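PDB 6TFL: RNA-binding protein Lsm from Halobacterium salinarum R1, which binds RNA, as an archaeal Sm-like (SmAP) protein whose copies assemble into a seven-membered ring. Local coordinates for the interface of chains A and B. Coordinates in Å, arbitrary orientation; residue numbers count along the deposited sequence, not the author numbering. Chains: chain A/B, RNA-binding protein Lsm.

The interface of chains A and B. Residues chain A 3-7; chain B 12, 15, 35-37.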
# COMPACT_ATOMS: atom_id res chain seq x y z
N MET A 3 -6.02 -4.52 -24.10
CA MET A 3 -6.75 -4.55 -22.83
C MET A 3 -8.26 -4.58 -22.99
O MET A 3 -8.97 -4.46 -21.98
CB MET A 3 -6.35 -3.37 -21.94
CG MET A 3 -4.89 -3.39 -21.48
SD MET A 3 -4.40 -1.88 -20.59
CE MET A 3 -2.81 -2.39 -19.95
N SER A 4 -8.78 -4.75 -24.20
CA SER A 4 -10.23 -4.92 -24.36
C SER A 4 -11.01 -3.68 -23.95
O SER A 4 -10.63 -2.55 -24.25
N GLY A 5 -12.13 -3.90 -23.26
CA GLY A 5 -12.86 -2.81 -22.65
C GLY A 5 -12.33 -2.53 -21.25
O GLY A 5 -12.67 -3.25 -20.30
N ARG A 6 -11.47 -1.52 -21.13
CA ARG A 6 -10.80 -1.26 -19.87
C ARG A 6 -11.82 -1.02 -18.76
O ARG A 6 -12.89 -0.47 -19.01
CB ARG A 6 -9.88 -0.06 -20.00
CG ARG A 6 -8.63 -0.30 -20.84
CD ARG A 6 -7.95 1.04 -21.19
NE ARG A 6 -6.70 0.85 -21.93
CZ ARG A 6 -6.63 0.73 -23.25
NH1 ARG A 6 -7.74 0.77 -23.99
NH2 ARG A 6 -5.46 0.55 -23.84
N PRO A 7 -11.51 -1.43 -17.53
CA PRO A 7 -12.43 -1.14 -16.41
C PRO A 7 -12.80 0.33 -16.27
O PRO A 7 -13.98 0.64 -16.07
CB PRO A 7 -11.67 -1.67 -15.19
CG PRO A 7 -10.83 -2.77 -15.73
CD PRO A 7 -10.40 -2.31 -17.11
N GLU B 12 -4.05 -10.60 -21.75
CA GLU B 12 -4.41 -10.15 -23.10
C GLU B 12 -4.82 -11.32 -23.97
O GLU B 12 -5.84 -11.26 -24.66
CB GLU B 12 -3.25 -9.39 -23.75
CG GLU B 12 -3.54 -8.95 -25.19
CD GLU B 12 -4.33 -7.63 -25.27
OE1 GLU B 12 -4.35 -6.90 -24.25
OE2 GLU B 12 -4.91 -7.32 -26.35
N LEU B 15 -8.51 -12.32 -23.38
CA LEU B 15 -9.65 -11.45 -23.65
C LEU B 15 -10.69 -12.17 -24.49
O LEU B 15 -10.35 -12.89 -25.43
CB LEU B 15 -9.21 -10.17 -24.36
CG LEU B 15 -8.54 -9.16 -23.47
CD1 LEU B 15 -7.87 -8.07 -24.30
CD2 LEU B 15 -9.56 -8.59 -22.51
N GLY B 35 -12.05 -7.12 -20.17
CA GLY B 35 -11.04 -6.07 -20.10
C GLY B 35 -10.19 -6.20 -18.86
O GLY B 35 -10.53 -6.92 -17.92
N TYR B 36 -9.08 -5.46 -18.87
CA TYR B 36 -8.16 -5.41 -17.75
C TYR B 36 -7.33 -4.13 -17.88
O TYR B 36 -7.28 -3.52 -18.95
CB TYR B 36 -7.26 -6.65 -17.69
CG TYR B 36 -6.19 -6.68 -18.76
CD1 TYR B 36 -4.91 -6.19 -18.51
CD2 TYR B 36 -6.46 -7.21 -20.01
CE1 TYR B 36 -3.93 -6.21 -19.50
CE2 TYR B 36 -5.50 -7.25 -20.99
CZ TYR B 36 -4.24 -6.74 -20.74
OH TYR B 36 -3.31 -6.78 -21.75
N ASP B 37 -6.68 -3.73 -16.79
CA ASP B 37 -5.71 -2.65 -16.89
C ASP B 37 -4.43 -3.06 -16.16
O ASP B 37 -4.31 -4.17 -15.66
CB ASP B 37 -6.27 -1.31 -16.35
CG ASP B 37 -6.72 -1.40 -14.91
OD1 ASP B 37 -6.19 -2.23 -14.14
OD2 ASP B 37 -7.65 -0.64 -14.55
O HOH W 1 -7.34 -5.90 -26.51
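A:Met3 lies across B:Tyr36, its side chain roughly perpendicular to that of the tyrosine, and most of this patch is built around that pair. The A:Met3 chain begins at CB, beside the backbone carbonyl O of B:Tyr36, though how close the two really come is doubtful. CG of A:Met3, turned beside its own backbone N and anti to the carbonyl carbon (chi1 -64°), begins the real packing: it comes over one face of the B:Tyr36 ring, 3.8 Å from the centroid and displaced from the ring centre, in a CH-pi contact. From there the chain runs extended: SD of A:Met3 passes on to CA of B:Asp37 at 4.0 Å, and its methyl CE ends beside CE1 of B:Tyr36. The backbone is tied down as well. The A:Met3 N gives a hydrogen bond to the B:Glu12 carboxylate oxygen OE1 (2.9 Å), on its syn lone pair, while the B:Tyr36 hydroxyl OH takes the anti lone pair of the same oxygen at 2.7 Å. Two donors thus grip OE1 and tie the ring's tip to the incoming chain. B:Tyr36 N bonds to A:Met3 O, next to an antiparallel bridge of A:Ser4 with B:Gly35. Water 1 links A:Ser4 N to OE2 of B:Glu12. The N-terminal segment of one subunit is thereby fastened to helix 7-13 and to the end of strand 32-36 of its neighbour, which should reinforce the subunit contact in the heptamer.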